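Local coordinates for catalytic domain of the nuclear inclusion protein A (nia) (Tobacco etch virus, PDB 1LVM) that cleaves peptide bonds with high sequence specificity as a chymotrypsin-like cysteine protease, probably processing the viral polyprotein, at residues 132-140 with 147-155. The protein carries 1 engineered substitution. Residues are numbered along the deposited sequence; the frame is centred on the assembly and turned at random.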
loop_
_atom_site.group_PDB
_atom_site.type_symbol
_atom_site.label_atom_id
_atom_site.label_comp_id
_atom_site.label_asym_id
_atom_site.label_seq_id
_atom_site.Cartn_x
_atom_site.Cartn_y
_atom_site.Cartn_z
ATOM N N MET A 132 -7.540 -8.082 -9.136
ATOM C CA MET A 132 -6.592 -9.166 -9.392
ATOM C C MET A 132 -6.097 -9.686 -8.059
ATOM O O MET A 132 -5.926 -8.885 -7.154
ATOM C CB MET A 132 -5.479 -8.601 -10.243
ATOM C CG MET A 132 -6.063 -7.909 -11.487
ATOM S SD MET A 132 -4.804 -7.249 -12.628
ATOM C CE MET A 132 -3.856 -8.420 -12.813
ATOM N N VAL A 133 -5.897 -11.011 -7.937
ATOM C CA VAL A 133 -5.472 -11.624 -6.676
ATOM C C VAL A 133 -4.390 -12.608 -7.017
ATOM O O VAL A 133 -4.473 -13.354 -8.006
ATOM C CB VAL A 133 -6.607 -12.417 -6.048
ATOM C CG1 VAL A 133 -6.288 -12.723 -4.553
ATOM C CG2 VAL A 133 -7.865 -11.605 -6.118
ATOM N N SER A 134 -3.375 -12.621 -6.169
ATOM C CA SER A 134 -2.221 -13.448 -6.429
ATOM C C SER A 134 -2.374 -14.766 -5.724
ATOM O O SER A 134 -3.323 -15.013 -4.994
ATOM C CB SER A 134 -0.947 -12.754 -5.877
ATOM O OG SER A 134 -0.938 -12.908 -4.463
ATOM N N ASP A 135 -1.371 -15.607 -5.925
ATOM C CA ASP A 135 -1.368 -16.852 -5.209
ATOM C C ASP A 135 -0.936 -16.486 -3.790
ATOM O O ASP A 135 -0.531 -15.376 -3.506
ATOM C CB ASP A 135 -0.402 -17.828 -5.905
ATOM C CG ASP A 135 -0.597 -19.283 -5.490
ATOM O OD1 ASP A 135 -1.257 -19.623 -4.467
ATOM O OD2 ASP A 135 -0.030 -20.126 -6.211
ATOM N N THR A 136 -1.035 -17.449 -2.904
ATOM C CA THR A 136 -0.798 -17.299 -1.478
ATOM C C THR A 136 0.600 -17.587 -0.989
ATOM O O THR A 136 1.230 -18.553 -1.403
ATOM C CB THR A 136 -1.759 -18.247 -0.739
ATOM O OG1 THR A 136 -3.084 -17.903 -1.098
ATOM C CG2 THR A 136 -1.619 -18.095 0.759
ATOM N N SER A 137 1.063 -16.746 -0.071
ATOM C CA SER A 137 2.384 -16.925 0.532
ATOM C C SER A 137 2.242 -16.882 2.074
ATOM O O SER A 137 1.312 -16.272 2.569
ATOM C CB SER A 137 3.247 -15.745 0.071
ATOM O OG SER A 137 4.424 -15.570 0.843
ATOM N N CYS A 138 3.113 -17.574 2.832
ATOM C CA CYS A 138 3.099 -17.391 4.290
ATOM C C CYS A 138 3.983 -16.110 4.523
ATOM O O CYS A 138 4.617 -15.597 3.598
ATOM C CB CYS A 138 3.681 -18.606 5.032
ATOM S SG CYS A 138 2.570 -20.067 4.988
ATOM N N THR A 139 4.002 -15.606 5.741
ATOM C CA THR A 139 4.736 -14.380 6.044
ATOM C C THR A 139 5.338 -14.406 7.408
ATOM O O THR A 139 4.794 -15.064 8.320
ATOM C CB THR A 139 3.767 -13.136 5.881
ATOM O OG1 THR A 139 4.508 -11.920 5.963
ATOM C CG2 THR A 139 2.647 -13.138 6.923
ATOM N N PHE A 140 6.478 -13.706 7.538
ATOM C CA PHE A 140 7.208 -13.574 8.779
ATOM C C PHE A 140 7.800 -12.209 8.949
ATOM O O PHE A 140 8.140 -11.562 7.958
ATOM C CB PHE A 140 8.375 -14.585 8.842
ATOM C CG PHE A 140 7.962 -15.985 8.642
ATOM C CD1 PHE A 140 7.795 -16.480 7.339
ATOM C CD2 PHE A 140 7.798 -16.846 9.747
ATOM C CE1 PHE A 140 7.482 -17.813 7.135
ATOM C CE2 PHE A 140 7.479 -18.203 9.558
ATOM C CZ PHE A 140 7.325 -18.677 8.242
ATOM N N PHE A 147 9.122 -4.226 8.485
ATOM C CA PHE A 147 8.943 -4.883 7.213
ATOM C C PHE A 147 8.673 -6.363 7.530
ATOM O O PHE A 147 9.217 -6.914 8.514
ATOM C CB PHE A 147 10.208 -4.813 6.352
ATOM C CG PHE A 147 10.474 -3.474 5.765
ATOM C CD1 PHE A 147 9.779 -3.052 4.629
ATOM C CD2 PHE A 147 11.458 -2.645 6.310
ATOM C CE1 PHE A 147 10.069 -1.818 4.026
ATOM C CE2 PHE A 147 11.749 -1.419 5.737
ATOM C CZ PHE A 147 11.052 -1.003 4.580
ATOM N N TRP A 148 7.810 -6.980 6.719
ATOM C CA TRP A 148 7.495 -8.438 6.813
ATOM C C TRP A 148 7.845 -9.038 5.475
ATOM O O TRP A 148 7.732 -8.404 4.441
ATOM C CB TRP A 148 6.029 -8.709 7.139
ATOM C CG TRP A 148 5.740 -8.570 8.585
ATOM C CD1 TRP A 148 5.999 -7.473 9.371
ATOM C CD2 TRP A 148 5.153 -9.560 9.442
ATOM N NE1 TRP A 148 5.611 -7.724 10.643
ATOM C CE2 TRP A 148 5.087 -9.000 10.718
ATOM C CE3 TRP A 148 4.680 -10.882 9.241
ATOM C CZ2 TRP A 148 4.575 -9.690 11.803
ATOM C CZ3 TRP A 148 4.149 -11.588 10.350
ATOM C CH2 TRP A 148 4.107 -10.981 11.600
ATOM N N LYS A 149 8.322 -10.284 5.492
ATOM C CA LYS A 149 8.690 -10.983 4.273
ATOM C C LYS A 149 7.488 -11.639 3.612
ATOM O O LYS A 149 6.584 -12.148 4.287
ATOM C CB LYS A 149 9.684 -12.139 4.622
ATOM C CG LYS A 149 11.012 -11.727 5.370
ATOM C CD LYS A 149 11.960 -13.019 5.687
ATOM C CE LYS A 149 13.242 -12.769 6.537
ATOM N NZ LYS A 149 13.979 -14.074 6.967
ATOM N N HIS A 150 7.515 -11.686 2.283
ATOM C CA HIS A 150 6.472 -12.396 1.589
ATOM C C HIS A 150 7.122 -12.945 0.341
ATOM O O HIS A 150 8.177 -12.447 -0.071
ATOM C CB HIS A 150 5.220 -11.497 1.310
ATOM C CG HIS A 150 5.327 -10.622 0.097
ATOM N ND1 HIS A 150 5.522 -9.250 0.181
ATOM C CD2 HIS A 150 5.261 -10.921 -1.224
ATOM C CE1 HIS A 150 5.576 -8.746 -1.048
ATOM N NE2 HIS A 150 5.420 -9.743 -1.918
ATOM N N TRP A 151 6.538 -14.029 -0.225
ATOM C CA TRP A 151 7.099 -14.629 -1.426
ATOM C C TRP A 151 6.168 -14.587 -2.642
ATOM O O TRP A 151 6.075 -15.533 -3.421
ATOM C CB TRP A 151 7.548 -16.075 -1.091
ATOM C CG TRP A 151 8.705 -16.077 -0.142
ATOM C CD1 TRP A 151 10.022 -16.120 -0.473
ATOM C CD2 TRP A 151 8.664 -15.983 1.312
ATOM N NE1 TRP A 151 10.805 -16.059 0.665
ATOM C CE2 TRP A 151 10.001 -15.984 1.767
ATOM C CE3 TRP A 151 7.644 -15.898 2.247
ATOM C CZ2 TRP A 151 10.336 -15.911 3.109
ATOM C CZ3 TRP A 151 7.984 -15.823 3.603
ATOM C CH2 TRP A 151 9.316 -15.831 4.013
ATOM N N ILE A 152 5.458 -13.476 -2.805
ATOM C CA ILE A 152 4.612 -13.297 -3.987
ATOM C C ILE A 152 5.327 -12.519 -5.075
ATOM O O ILE A 152 5.826 -11.437 -4.812
ATOM C CB ILE A 152 3.331 -12.565 -3.590
ATOM C CG1 ILE A 152 2.630 -13.426 -2.532
ATOM C CG2 ILE A 152 2.468 -12.265 -4.850
ATOM C CD1 ILE A 152 1.486 -12.718 -1.714
ATOM N N GLN A 153 5.350 -13.034 -6.309
ATOM C CA GLN A 153 6.047 -12.330 -7.394
ATOM C C GLN A 153 5.376 -10.988 -7.630
ATOM O O GLN A 153 4.187 -10.921 -7.795
ATOM C CB GLN A 153 5.961 -13.136 -8.674
ATOM C CG GLN A 153 7.143 -13.931 -8.987
ATOM C CD GLN A 153 7.277 -14.020 -10.465
ATOM O OE1 GLN A 153 6.332 -14.411 -11.144
ATOM N NE2 GLN A 153 8.435 -13.634 -10.992
ATOM N N THR A 154 6.136 -9.912 -7.609
ATOM C CA THR A 154 5.530 -8.614 -7.809
ATOM C C THR A 154 6.328 -7.941 -8.918
ATOM O O THR A 154 7.531 -8.155 -9.021
ATOM C CB THR A 154 5.670 -7.755 -6.567
ATOM O OG1 THR A 154 7.060 -7.477 -6.369
ATOM C CG2 THR A 154 5.176 -8.473 -5.359
ATOM N N LYS A 155 5.676 -7.131 -9.734
ATOM C CA LYS A 155 6.363 -6.402 -10.818
ATOM C C LYS A 155 6.682 -5.005 -10.346
ATOM O O LYS A 155 6.064 -4.494 -9.412
ATOM C CB LYS A 155 5.462 -6.260 -12.043
ATOM C CG LYS A 155 4.985 -7.538 -12.632
ATOM C CD LYS A 155 3.951 -7.277 -13.713
ATOM C CE LYS A 155 2.907 -6.230 -13.309
ATOM N NZ LYS A 155 1.875 -6.008 -14.376
#
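Ser137, Thr139 and Phe140 tie strand 130-142 to its hairpin partner, strand 147-150, and to the loop that follows. Of the three hydrogen bonds across the contact, one is purely backbone: Lys149 N gives a nearly straight bond of 2.8 Å to Phe140 O. The other two use hydroxyls, which can both give and accept. With chi1 at -171°, Thr139 OG1 swings away from its own N and donates to Lys149 O at 2.7 Å, tilted 27° from the carbonyl plane. Ser137 OG accepts Trp151 N at 2.8 Å with an N-H...O angle of 164° while donating to Cys138 O, which fixes its rotation.

The rings pack on backbone and hydroxyl groups as well as on each other. Phe140 C approaches the Trp148 ring near its rim, 3.4 Å from CE3, while Thr139 OG1 meets that ring's edge. Cys138 O lies at the Trp151 edge, 3.3 Å from CE3. In apolar contact, Phe140 CD1 touches Trp151 CH2 at 3.7 Å, the side chains crossing roughly at right angles. Branched Ile152 sets CG1 against Ser137 CB and CG2 against Ser134 CB and OG.

Within this six-stranded barrel, hydroxyls thus appear to stand in for backbone partners where strand pairing becomes irregular, linking the hairpin to the chain leading to Thr154, weakly hydrogen-bonded to the bound peptide.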